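Phosphoglucomutase/phosphomannomutase family protein (Burkholderia thailandensis, PDB 3UW2) probably catalyses intramolecular phosphate transfer on sugar phosphates, as other phosphohexose mutases do, at a metal site that holds zinc in the crystal. Local coordinates at residues A300-D305 with A342-E347; F53-R58 with R87-D92; D70-G75 with G230-H235; K196-A201 with Q246-K251. One frame throughout, in Å; residues are numbered along the deposited sequence.

Interaction 1 (A300-D305 with A342-E347)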
loop_
_atom_site.group_PDB
_atom_site.type_symbol
_atom_site.label_atom_id
_atom_site.label_comp_id
_atom_site.label_asym_id
_atom_site.label_seq_id
_atom_site.Cartn_x
_atom_site.Cartn_y
_atom_site.Cartn_z
ATOM N N ALA A 300 -15.838 -12.522 11.840
ATOM C CA ALA A 300 -15.526 -11.329 10.987
ATOM C C ALA A 300 -15.038 -11.695 9.572
ATOM O O ALA A 300 -14.470 -12.777 9.347
ATOM C CB ALA A 300 -14.508 -10.392 11.681
ATOM N N GLN A 301 -15.280 -10.802 8.627
ATOM C CA GLN A 301 -14.724 -10.978 7.258
ATOM C C GLN A 301 -13.261 -10.555 7.253
ATOM O O GLN A 301 -12.909 -9.640 7.973
ATOM C CB GLN A 301 -15.509 -10.140 6.257
ATOM C CG GLN A 301 -16.896 -10.753 5.984
ATOM C CD GLN A 301 -17.746 -9.861 5.117
ATOM O OE1 GLN A 301 -18.014 -8.661 5.440
ATOM N NE2 GLN A 301 -18.165 -10.424 3.983
ATOM N N ILE A 302 -12.431 -11.209 6.440
ATOM C CA ILE A 302 -11.035 -10.769 6.254
ATOM C C ILE A 302 -10.892 -10.611 4.762
ATOM O O ILE A 302 -11.173 -11.565 4.002
ATOM C CB ILE A 302 -10.035 -11.847 6.747
ATOM C CG1 ILE A 302 -10.279 -12.201 8.236
ATOM C CG2 ILE A 302 -8.562 -11.437 6.426
ATOM C CD1 ILE A 302 -10.057 -11.061 9.228
ATOM N N ILE A 303 -10.552 -9.410 4.325
ATOM C CA ILE A 303 -10.471 -9.092 2.887
ATOM C C ILE A 303 -9.038 -9.250 2.339
ATOM O O ILE A 303 -8.091 -8.783 2.946
ATOM C CB ILE A 303 -10.968 -7.644 2.616
ATOM C CG1 ILE A 303 -12.445 -7.493 3.113
ATOM C CG2 ILE A 303 -10.864 -7.330 1.084
ATOM C CD1 ILE A 303 -12.920 -6.020 3.332
ATOM N N TYR A 304 -8.886 -9.886 1.180
ATOM C CA TYR A 304 -7.604 -9.878 0.537
ATOM C C TYR A 304 -7.846 -9.911 -0.982
ATOM O O TYR A 304 -8.982 -10.093 -1.421
ATOM C CB TYR A 304 -6.796 -11.098 0.982
ATOM C CG TYR A 304 -7.540 -12.424 0.811
ATOM C CD1 TYR A 304 -7.375 -13.212 -0.353
ATOM C CD2 TYR A 304 -8.381 -12.901 1.813
ATOM C CE1 TYR A 304 -8.023 -14.426 -0.500
ATOM C CE2 TYR A 304 -9.032 -14.127 1.688
ATOM C CZ TYR A 304 -8.844 -14.886 0.534
ATOM O OH TYR A 304 -9.483 -16.114 0.411
ATOM N N ASP A 305 -6.794 -9.791 -1.790
ATOM C CA ASP A 305 -7.000 -9.618 -3.231
ATOM C C ASP A 305 -6.722 -10.933 -3.973
ATOM O O ASP A 305 -6.185 -11.889 -3.405
ATOM C CB ASP A 305 -6.166 -8.411 -3.716
ATOM C CG ASP A 305 -4.632 -8.710 -3.781
ATOM O OD1 ASP A 305 -4.032 -9.184 -2.777
ATOM O OD2 ASP A 305 -4.040 -8.476 -4.872
ATOM N N ALA A 342 -15.412 -4.637 7.640
ATOM C CA ALA A 342 -14.466 -5.670 8.091
ATOM C C ALA A 342 -13.319 -5.178 8.984
ATOM O O ALA A 342 -12.935 -4.060 8.900
ATOM C CB ALA A 342 -13.929 -6.474 6.917
ATOM N N PRO A 343 -12.814 -6.025 9.896
ATOM C CA PRO A 343 -11.771 -5.517 10.777
ATOM C C PRO A 343 -10.362 -5.449 10.132
ATOM O O PRO A 343 -9.518 -4.743 10.665
ATOM C CB PRO A 343 -11.825 -6.475 11.987
ATOM C CG PRO A 343 -12.148 -7.803 11.300
ATOM C CD PRO A 343 -13.256 -7.374 10.309
ATOM N N LEU A 344 -10.109 -6.141 9.008
ATOM C CA LEU A 344 -8.736 -6.283 8.480
ATOM C C LEU A 344 -8.784 -6.623 6.968
ATOM O O LEU A 344 -9.678 -7.403 6.558
ATOM C CB LEU A 344 -8.081 -7.523 9.140
ATOM C CG LEU A 344 -6.636 -7.867 8.785
ATOM C CD1 LEU A 344 -5.673 -6.718 9.192
ATOM C CD2 LEU A 344 -6.262 -9.208 9.483
ATOM N N ALA A 345 -7.880 -6.033 6.176
ATOM C CA ALA A 345 -7.647 -6.442 4.720
ATOM C C ALA A 345 -6.162 -6.416 4.454
ATOM O O ALA A 345 -5.439 -5.722 5.147
ATOM C CB ALA A 345 -8.323 -5.503 3.768
ATOM N N GLY A 346 -5.694 -7.128 3.432
ATOM C CA GLY A 346 -4.304 -6.977 3.048
ATOM C C GLY A 346 -4.224 -7.359 1.575
ATOM O O GLY A 346 -5.119 -8.062 1.080
ATOM N N GLU A 347 -3.214 -6.851 0.865
ATOM C CA GLU A 347 -2.994 -7.245 -0.514
ATOM C C GLU A 347 -1.599 -7.761 -0.688
ATOM O O GLU A 347 -0.694 -7.408 0.072
ATOM C CB GLU A 347 -3.100 -6.069 -1.432
ATOM C CG GLU A 347 -4.270 -5.140 -1.243
ATOM C CD GLU A 347 -3.970 -3.877 -2.028
ATOM O OE1 GLU A 347 -3.329 -2.971 -1.462
ATOM O OE2 GLU A 347 -4.300 -3.833 -3.231
#
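Ile-303 ties strand 301-305 to the parallel strand 344-346 through both of its backbone polar atoms. Its N donates to Leu-344 O over 3.1 Å in an almost straight bond (170°) lying in the plane of that carbonyl. Its O accepts from Gly-346 N at 3.0 Å, so the two bonds straddle Ala-345, as in a parallel bridge. CA-H...O contacts supplement them: Ile-303 O is also met by Ala-345 CA at 3.0 Å, and Gly-346 O by Tyr-304 CA at 3.1 Å.

Apolar contacts follow the alternation of the strands. Ile-303 CB lies 3.6 Å from Ala-345 CB, and with CG1 beside the backbone N (chi1 -59°) CD1 runs back to Ala-342 CB, 3.8 Å away. On the other face Ile-302 CD1 approaches Leu-344 CB at 4.1 Å, while Ala-300 CB rests on the ring of Pro-343.

Asp-305 and Glu-347 cross at about a right angle at the far end, Asp-305 OD1 against Glu-347 CA; there Thr-328 and Met-348 N hold Asp-305, Gly-329 N holds Glu-347, and the Glu-347 side chain is about 10 Å from the zinc ion.

The two strands are the central pair of a four-stranded sheet, with strand 322-326 bonded along the outer edge of 301-305. Helix 330-340 packs over Ile-303 and Ala-345; helices 282-296 and 311-318 cover the face of Ile-302, Tyr-304 and Leu-344.

Interaction 2 (F53-R58 with R87-D92); sequences FGSEVR and RAAGVD. With EDO (1,2-ethanediol), chain D.
Ala-89 presses its CB against the backbone of helix 43-59 at Gly-54, 3.7 Å from Gly-54 C and equally close to Ser-55 N. With no side chain on Gly-54, the CA atoms of Gly-54 and Ala-89 approach to 5.4 Å. Val-91 completes this tight, buried part. With CG1 anti to the backbone N (chi1 163°), its CG2 is left beside that N and lies 3.2 Å from Gly-54 O and 4.0 Å from Val-57 CG1, the two valines crossing at about a right angle. Val-57 and Val-91 both touch Val-65 of strand 64-69.

The outer side is looser and partly open to solvent. Arg-58 slides past Val-91, its CG 3.7 Å from Val-91 CG2, and then bends at chi2 and chi3 (-111° and -37°) to turn its guanidinium toward the helix end. There NH1 donates to Ala-89 O over 2.7 Å; the oxygen lies in the guanidinium plane, although the nitrogen is tilted from the carbonyl plane. NH1 also bonds to Thr-167 O, so two carbonyls grip this one nitrogen. Farther out, Arg-87 NH1 binds a 1,2-ethanediol, probably from the crystallisation liquor.

Gly-90, with positive phi and its N bonded 2.9 Å from Arg-87 O, closes helix 75-88 in a Schellman motif. This turn leads into strand 92-98, completing the beta-alpha-beta crossover from strand 64-69 in the alpha/beta/alpha fold of domain I.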
loop_
_atom_site.group_PDB
_atom_site.type_symbol
_atom_site.label_atom_id
_atom_site.label_comp_id
_atom_site.label_asym_id
_atom_site.label_seq_id
_atom_site.Cartn_x
_atom_site.Cartn_y
_atom_site.Cartn_z
ATOM N N PHE A 53 -8.542 20.054 -6.723
ATOM C CA PHE A 53 -8.950 19.260 -5.575
ATOM C C PHE A 53 -9.674 20.157 -4.542
ATOM O O PHE A 53 -10.741 19.782 -4.034
ATOM C CB PHE A 53 -7.716 18.578 -4.934
ATOM C CG PHE A 53 -8.056 17.618 -3.819
ATOM C CD1 PHE A 53 -8.251 18.093 -2.510
ATOM C CD2 PHE A 53 -8.241 16.271 -4.073
ATOM C CE1 PHE A 53 -8.516 17.209 -1.482
ATOM C CE2 PHE A 53 -8.561 15.366 -3.038
ATOM C CZ PHE A 53 -8.694 15.833 -1.743
ATOM N N GLY A 54 -9.139 21.344 -4.266
ATOM C CA GLY A 54 -9.812 22.260 -3.315
ATOM C C GLY A 54 -11.232 22.634 -3.764
ATOM O O GLY A 54 -12.175 22.828 -2.918
ATOM N N SER A 55 -11.402 22.710 -5.088
ATOM C CA SER A 55 -12.693 23.012 -5.695
ATOM C C SER A 55 -13.670 21.856 -5.436
ATOM O O SER A 55 -14.862 22.095 -5.167
ATOM C CB SER A 55 -12.569 23.160 -7.215
ATOM O OG SER A 55 -11.804 24.294 -7.581
ATOM N N GLU A 56 -13.205 20.618 -5.592
ATOM C CA GLU A 56 -14.071 19.474 -5.332
ATOM C C GLU A 56 -14.436 19.387 -3.803
ATOM O O GLU A 56 -15.597 19.083 -3.428
ATOM C CB GLU A 56 -13.429 18.209 -5.889
ATOM C CG GLU A 56 -14.313 16.959 -5.815
ATOM C CD GLU A 56 -15.680 17.150 -6.510
ATOM O OE1 GLU A 56 -15.803 17.865 -7.551
ATOM O OE2 GLU A 56 -16.659 16.596 -5.983
ATOM N N VAL A 57 -13.458 19.656 -2.933
ATOM C CA VAL A 57 -13.738 19.729 -1.504
ATOM C C VAL A 57 -14.876 20.728 -1.232
ATOM O O VAL A 57 -15.856 20.377 -0.545
ATOM C CB VAL A 57 -12.456 20.079 -0.734
ATOM C CG1 VAL A 57 -12.743 20.674 0.623
ATOM C CG2 VAL A 57 -11.514 18.863 -0.662
ATOM N N ARG A 58 -14.806 21.936 -1.802
ATOM C CA ARG A 58 -15.886 22.931 -1.534
ATOM C C ARG A 58 -17.213 22.491 -2.154
ATOM O O ARG A 58 -18.244 22.776 -1.626
ATOM C CB ARG A 58 -15.574 24.332 -2.067
ATOM C CG ARG A 58 -14.238 24.915 -1.724
ATOM C CD ARG A 58 -14.321 26.074 -0.765
ATOM N NE ARG A 58 -15.498 26.940 -0.982
ATOM C CZ ARG A 58 -15.576 28.012 -1.774
ATOM N NH1 ARG A 58 -14.560 28.475 -2.480
ATOM N NH2 ARG A 58 -16.709 28.688 -1.796
ATOM N N ARG A 87 -5.564 26.865 -1.299
ATOM C CA ARG A 87 -6.026 28.153 -0.660
ATOM C C ARG A 87 -6.734 29.121 -1.669
ATOM O O ARG A 87 -7.703 29.812 -1.286
ATOM C CB ARG A 87 -4.861 28.847 0.022
ATOM C CG ARG A 87 -4.198 27.995 1.130
ATOM C CD ARG A 87 -2.878 28.645 1.583
ATOM N NE ARG A 87 -3.089 29.987 2.205
ATOM C CZ ARG A 87 -2.109 30.865 2.446
ATOM N NH1 ARG A 87 -0.803 30.558 2.191
ATOM N NH2 ARG A 87 -2.420 32.023 3.066
ATOM N N ALA A 88 -6.233 29.213 -2.908
ATOM C CA ALA A 88 -6.873 29.961 -4.049
ATOM C C ALA A 88 -8.287 29.457 -4.363
ATOM O O ALA A 88 -9.086 30.216 -4.876
ATOM C CB ALA A 88 -6.002 29.882 -5.335
ATOM N N ALA A 89 -8.562 28.159 -4.134
ATOM C CA ALA A 89 -9.949 27.600 -4.183
ATOM C C ALA A 89 -10.813 27.937 -2.965
ATOM O O ALA A 89 -12.011 27.604 -2.954
ATOM C CB ALA A 89 -9.927 26.047 -4.330
ATOM N N GLY A 90 -10.236 28.543 -1.945
ATOM C CA GLY A 90 -11.002 28.950 -0.744
ATOM C C GLY A 90 -10.958 27.887 0.374
ATOM O O GLY A 90 -11.760 27.937 1.297
ATOM N N VAL A 91 -9.999 26.942 0.315
ATOM C CA VAL A 91 -9.877 25.839 1.272
ATOM C C VAL A 91 -8.739 26.128 2.275
ATOM O O VAL A 91 -7.688 26.527 1.875
ATOM C CB VAL A 91 -9.654 24.539 0.446
ATOM C CG1 VAL A 91 -9.115 23.419 1.286
ATOM C CG2 VAL A 91 -11.001 24.151 -0.197
ATOM N N ASP A 92 -8.980 26.007 3.585
ATOM C CA ASP A 92 -7.894 26.121 4.552
ATOM C C ASP A 92 -6.911 24.948 4.475
ATOM O O ASP A 92 -7.340 23.814 4.269
ATOM C CB ASP A 92 -8.475 26.192 5.947
ATOM C CG ASP A 92 -9.380 27.413 6.128
ATOM O OD1 ASP A 92 -9.315 28.391 5.318
ATOM O OD2 ASP A 92 -10.183 27.354 7.056
HETATM C C1 EDO D . 1.709 28.463 1.877
HETATM O O1 EDO D . 0.463 28.446 1.081
HETATM C C2 EDO D . 2.559 27.174 1.679
HETATM O O2 EDO D . 3.208 27.355 0.400
#

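Interaction 3 (D70-G75 with G230-H235); sequences DGRLSG and GNFPNH. With EDO (1,2-ethanediol), chain C.
The seam between domain I and domain II, beside the zinc site, is formed where Arg-72 and Leu-73 of one loop meet Gly-230, Asn-231 and Phe-232 of another. Arg-72 turns a guanidinium face to the edge of the Phe-232 ring: CZ of the phenylalanine stands 3.6 Å above the guanidinium plane, offset toward its rim, and the two planes are 73° apart. The charge therefore lies at the ring edge, while Gly-230 O sits over the centre of one ring face.

Arg-72 reaches this place as an extended chain (chi2 163°, chi3 -175°) and is held by its own domain. Its NE makes a weak, bent bond within a salt bridge to Asp-70 OD2 at 3.1 Å, and NH1 and NH2 donate to the carbonyls of Pro-133, Asn-132 and Ser-130. Asp-70 OD1 accepts from Arg-72 N in an Asx turn.

Beyond the arginine, Gly-230 CA packs 3.5 Å from Gly-71 O, and Leu-73 CD1 touches Asn-231 OD1 at 3.4 Å. A water spans the seam, accepting from Leu-73 N (2.7 Å) and donating to Gly-230 O (2.8 Å).

No direct hydrogen bond joins the loops. Arg-72, about 8 Å from the zinc ion, directs NE, NH1 and NH2 to acceptors inside domain I and offers domain II a flat surface, so van der Waals packing and one bridging water carry the contact between these two loops.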
loop_
_atom_site.group_PDB
_atom_site.type_symbol
_atom_site.label_atom_id
_atom_site.label_comp_id
_atom_site.label_asym_id
_atom_site.label_seq_id
_atom_site.Cartn_x
_atom_site.Cartn_y
_atom_site.Cartn_z
ATOM N N ASP A 70 6.686 13.420 1.340
ATOM C CA ASP A 70 7.749 12.511 1.734
ATOM C C ASP A 70 9.095 13.251 1.664
ATOM O O ASP A 70 9.096 14.474 1.662
ATOM C CB ASP A 70 7.767 11.258 0.853
ATOM C CG ASP A 70 8.102 11.541 -0.596
ATOM O OD1 ASP A 70 8.521 12.696 -0.967
ATOM O OD2 ASP A 70 8.071 10.534 -1.404
ATOM N N GLY A 71 10.233 12.539 1.593
ATOM C CA GLY A 71 11.511 13.242 1.669
ATOM C C GLY A 71 12.255 13.486 0.345
ATOM O O GLY A 71 13.531 13.493 0.308
ATOM N N ARG A 72 11.471 13.677 -0.720
ATOM C CA ARG A 72 12.013 13.878 -2.029
ATOM C C ARG A 72 12.484 15.320 -2.216
ATOM O O ARG A 72 11.972 16.245 -1.560
ATOM C CB ARG A 72 10.989 13.460 -3.098
ATOM C CG ARG A 72 10.922 11.938 -3.251
ATOM C CD ARG A 72 9.647 11.433 -3.996
ATOM N NE ARG A 72 9.680 9.943 -3.956
ATOM C CZ ARG A 72 10.261 9.146 -4.835
ATOM N NH1 ARG A 72 10.835 9.612 -5.962
ATOM N NH2 ARG A 72 10.278 7.844 -4.558
ATOM N N LEU A 73 13.464 15.519 -3.109
ATOM C CA LEU A 73 14.072 16.877 -3.317
ATOM C C LEU A 73 13.076 17.899 -3.791
ATOM O O LEU A 73 13.143 19.077 -3.361
ATOM C CB LEU A 73 15.265 16.840 -4.290
ATOM C CG LEU A 73 16.269 15.657 -4.096
ATOM C CD1 LEU A 73 17.101 15.297 -5.351
ATOM C CD2 LEU A 73 17.082 15.834 -2.845
ATOM N N SER A 74 12.182 17.465 -4.691
ATOM C CA SER A 74 11.063 18.311 -5.191
ATOM C C SER A 74 9.908 18.507 -4.206
ATOM O O SER A 74 9.014 19.361 -4.437
ATOM C CB SER A 74 10.482 17.715 -6.469
ATOM O OG SER A 74 9.901 16.388 -6.253
ATOM N N GLY A 75 9.894 17.723 -3.115
ATOM C CA GLY A 75 8.841 17.811 -2.092
ATOM C C GLY A 75 8.502 19.197 -1.557
ATOM O O GLY A 75 7.342 19.636 -1.580
ATOM N N GLY A 230 16.864 12.189 -0.440
ATOM C CA GLY A 230 16.016 12.006 -1.613
ATOM C C GLY A 230 16.782 11.677 -2.889
ATOM O O GLY A 230 16.157 11.440 -3.902
ATOM N N ASN A 231 18.120 11.651 -2.851
ATOM C CA ASN A 231 18.920 11.096 -3.965
ATOM C C ASN A 231 18.920 9.554 -3.947
ATOM O O ASN A 231 19.451 8.918 -4.864
ATOM C CB ASN A 231 20.405 11.530 -3.903
ATOM C CG ASN A 231 20.604 13.051 -3.909
ATOM O OD1 ASN A 231 20.025 13.773 -4.729
ATOM N ND2 ASN A 231 21.481 13.537 -3.001
ATOM N N PHE A 232 18.397 8.950 -2.885
ATOM C CA PHE A 232 18.459 7.459 -2.734
ATOM C C PHE A 232 19.785 6.851 -3.184
ATOM O O PHE A 232 19.800 6.066 -4.157
ATOM C CB PHE A 232 17.302 6.721 -3.458
ATOM C CG PHE A 232 15.929 7.242 -3.153
ATOM C CD1 PHE A 232 15.528 7.556 -1.851
ATOM C CD2 PHE A 232 14.978 7.313 -4.183
ATOM C CE1 PHE A 232 14.254 8.017 -1.594
ATOM C CE2 PHE A 232 13.684 7.782 -3.934
ATOM C CZ PHE A 232 13.326 8.174 -2.637
ATOM N N PRO A 233 20.896 7.182 -2.476
ATOM C CA PRO A 233 22.208 6.858 -2.986
ATOM C C PRO A 233 22.595 5.400 -2.633
ATOM O O PRO A 233 23.634 4.922 -3.065
ATOM C CB PRO A 233 23.116 7.861 -2.261
ATOM C CG PRO A 233 22.411 8.058 -0.906
ATOM C CD PRO A 233 20.956 8.144 -1.361
ATOM N N ASN A 234 21.758 4.705 -1.857
ATOM C CA ASN A 234 22.072 3.311 -1.446
ATOM C C ASN A 234 21.310 2.238 -2.158
ATOM O O ASN A 234 21.906 1.491 -2.880
ATOM C CB ASN A 234 21.956 3.124 0.064
ATOM C CG ASN A 234 22.930 3.967 0.777
ATOM O OD1 ASN A 234 24.135 3.713 0.681
ATOM N ND2 ASN A 234 22.444 5.035 1.437
ATOM N N HIS A 235 20.032 2.104 -1.907
ATOM C CA HIS A 235 19.142 1.235 -2.763
ATOM C C HIS A 235 17.850 1.991 -2.700
ATOM O O HIS A 235 17.606 2.703 -1.725
ATOM C CB HIS A 235 18.988 -0.230 -2.291
ATOM C CG HIS A 235 18.322 -0.401 -0.897
ATOM N ND1 HIS A 235 16.977 -0.222 -0.684
ATOM C CD2 HIS A 235 18.884 -0.648 0.375
ATOM C CE1 HIS A 235 16.685 -0.379 0.645
ATOM N NE2 HIS A 235 17.848 -0.614 1.300
HETATM C C1 EDO C . 13.759 17.533 2.020
HETATM O O1 EDO C . 13.278 16.560 2.980
HETATM C C2 EDO C . 14.350 16.916 0.751
HETATM O O2 EDO C . 14.872 15.644 1.139
HETATM O O HOH W 1 14.050 13.194 -4.436
#

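Interaction 4 (K196-A201 with Q246-K251); sequences KLVVDA and QDVIAK
The carboxylate of Asp-200 faces the first turn of helix 246-254: Val-248 CG2 and a water lie obliquely to one side of its plane, and Asp-247 CB comes close to the plane at the OD2 edge, 4.1 Å from OD2. It is turned 40° from the carboxylate of Asp-247. OD2 accepts from His-235 NE2 and lies 2.6 Å from that water, which probably donates to it and accepts from Val-248 N at 3.0 Å. OD1 takes Gly-202 N. The water thus links the carboxylate to a first-turn N-H, which may partly offset the like charge of Asp-247, whose OD2 is 4.8 Å from Asp-200 OD2.

Below this polar end the packing is apolar. Asp-200 CB and Val-248 CG2 are tight at 3.3 Å, and Val-198 and Val-248 slide past each other in opposite directions, CG1 of the first 4.1 Å from CG2 of the second. Val-198 CG2 also meets Lys-251 CG at 3.9 Å; bends at chi2 and chi3 then lead the lysine amine away.

Helix and strand segments run nearly antiparallel (160°). Helix 246-254 lies on the chain path from strand 221-224 to strand 259-263 and passes over the intervening strand 197-200, a beta-alpha-beta arrangement of domain II.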
loop_
_atom_site.group_PDB
_atom_site.type_symbol
_atom_site.label_atom_id
_atom_site.label_comp_id
_atom_site.label_asym_id
_atom_site.label_seq_id
_atom_site.Cartn_x
_atom_site.Cartn_y
_atom_site.Cartn_z
ATOM N N LYS A 196 14.953 -7.128 19.150
ATOM C CA LYS A 196 15.964 -6.373 18.432
ATOM C C LYS A 196 15.720 -6.498 16.946
ATOM O O LYS A 196 15.601 -7.613 16.438
ATOM C CB LYS A 196 17.381 -6.860 18.782
ATOM C CG LYS A 196 18.447 -5.937 18.184
ATOM C CD LYS A 196 19.742 -6.080 18.936
ATOM C CE LYS A 196 20.891 -5.505 18.109
ATOM N NZ LYS A 196 22.112 -5.682 18.926
ATOM N N LEU A 197 15.585 -5.359 16.278
ATOM C CA LEU A 197 15.163 -5.283 14.851
ATOM C C LEU A 197 16.193 -4.612 13.958
ATOM O O LEU A 197 16.858 -3.684 14.387
ATOM C CB LEU A 197 13.931 -4.393 14.675
ATOM C CG LEU A 197 12.752 -4.232 15.550
ATOM C CD1 LEU A 197 11.692 -3.610 14.651
ATOM C CD2 LEU A 197 12.369 -5.635 15.945
ATOM N N VAL A 198 16.264 -5.060 12.714
ATOM C CA VAL A 198 16.954 -4.341 11.660
ATOM C C VAL A 198 15.855 -3.520 10.986
ATOM O O VAL A 198 14.811 -4.087 10.613
ATOM C CB VAL A 198 17.616 -5.344 10.696
ATOM C CG1 VAL A 198 18.162 -4.612 9.461
ATOM C CG2 VAL A 198 18.767 -6.036 11.426
ATOM N N VAL A 199 16.014 -2.194 10.925
ATOM C CA VAL A 199 15.027 -1.326 10.194
ATOM C C VAL A 199 15.753 -0.628 9.031
ATOM O O VAL A 199 16.730 0.098 9.245
ATOM C CB VAL A 199 14.413 -0.312 11.148
ATOM C CG1 VAL A 199 13.492 0.678 10.400
ATOM C CG2 VAL A 199 13.649 -1.030 12.290
ATOM N N ASP A 200 15.311 -0.928 7.816
ATOM C CA ASP A 200 15.820 -0.366 6.543
ATOM C C ASP A 200 14.754 0.515 5.883
ATOM O O ASP A 200 13.667 0.019 5.458
ATOM C CB ASP A 200 16.172 -1.510 5.581
ATOM C CG ASP A 200 16.870 -1.006 4.267
ATOM O OD1 ASP A 200 16.497 0.053 3.753
ATOM O OD2 ASP A 200 17.747 -1.686 3.700
ATOM N N ALA A 201 15.025 1.824 5.819
ATOM C CA ALA A 201 14.086 2.787 5.242
ATOM C C ALA A 201 14.547 3.223 3.813
ATOM O O ALA A 201 13.909 4.067 3.217
ATOM C CB ALA A 201 13.983 4.009 6.146
ATOM N N GLN A 246 18.709 -7.130 0.356
ATOM C CA GLN A 246 19.954 -7.871 0.590
ATOM C C GLN A 246 20.738 -7.297 1.777
ATOM O O GLN A 246 21.406 -8.061 2.472
ATOM C CB GLN A 246 20.797 -8.020 -0.688
ATOM C CG GLN A 246 20.063 -8.803 -1.785
ATOM C CD GLN A 246 19.590 -10.168 -1.294
ATOM O OE1 GLN A 246 20.386 -10.935 -0.770
ATOM N NE2 GLN A 246 18.286 -10.458 -1.430
ATOM N N ASP A 247 20.608 -5.988 2.047
ATOM C CA ASP A 247 21.262 -5.359 3.205
ATOM C C ASP A 247 20.645 -5.791 4.506
ATOM O O ASP A 247 21.381 -6.025 5.479
ATOM C CB ASP A 247 21.226 -3.833 3.133
ATOM C CG ASP A 247 22.078 -3.308 1.994
ATOM O OD1 ASP A 247 23.286 -3.534 2.031
ATOM O OD2 ASP A 247 21.547 -2.734 1.031
ATOM N N VAL A 248 19.303 -5.866 4.557
ATOM C CA VAL A 248 18.617 -6.312 5.768
ATOM C C VAL A 248 19.029 -7.809 6.032
ATOM O O VAL A 248 19.274 -8.192 7.195
ATOM C CB VAL A 248 17.064 -6.245 5.596
ATOM C CG1 VAL A 248 16.349 -7.211 6.545
ATOM C CG2 VAL A 248 16.570 -4.821 5.731
ATOM N N ILE A 249 19.144 -8.624 4.978
ATOM C CA ILE A 249 19.437 -10.062 5.138
ATOM C C ILE A 249 20.867 -10.199 5.694
ATOM O O ILE A 249 21.127 -10.979 6.623
ATOM C CB ILE A 249 19.289 -10.830 3.806
ATOM C CG1 ILE A 249 17.811 -11.093 3.462
ATOM C CG2 ILE A 249 20.140 -12.139 3.762
ATOM C CD1 ILE A 249 17.584 -11.425 2.000
ATOM N N ALA A 250 21.801 -9.415 5.130
ATOM C CA ALA A 250 23.196 -9.459 5.558
ATOM C C ALA A 250 23.319 -8.969 6.994
ATOM O O ALA A 250 24.112 -9.503 7.757
ATOM C CB ALA A 250 24.095 -8.653 4.610
ATOM N N LYS A 251 22.580 -7.938 7.368
ATOM C CA LYS A 251 22.621 -7.410 8.703
ATOM C C LYS A 251 22.081 -8.369 9.758
ATOM O O LYS A 251 22.621 -8.421 10.875
ATOM C CB LYS A 251 21.817 -6.095 8.769
ATOM C CG LYS A 251 22.240 -5.176 9.864
ATOM C CD LYS A 251 23.754 -4.857 9.825
ATOM C CE LYS A 251 24.057 -3.630 8.980
ATOM N NZ LYS A 251 25.553 -3.553 8.807
HETATM O O HOH W 2 17.950 -4.010 2.659
#

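In the fold
From the N terminus, interaction 2 opens first, at 53-58 in domain I. Before its second segment, 87-92, closes that loop, residues 70-75 open interaction 3, so the two cross. Interaction 3 is the long closure: it reaches 230-235 and joins domain I to domain II. Interaction 4 starts within this span at 196-201 and closes beyond it at 246-251, crossing interaction 3 and tying strand to helix in domain II. These two also touch, His-235 CD2 packing against Asp-247 OD2. Interaction 1 follows in series, closing a strand-helix-strand-helix-strand loop in domain III; its nearest atoms are about 17 Å from interaction 4.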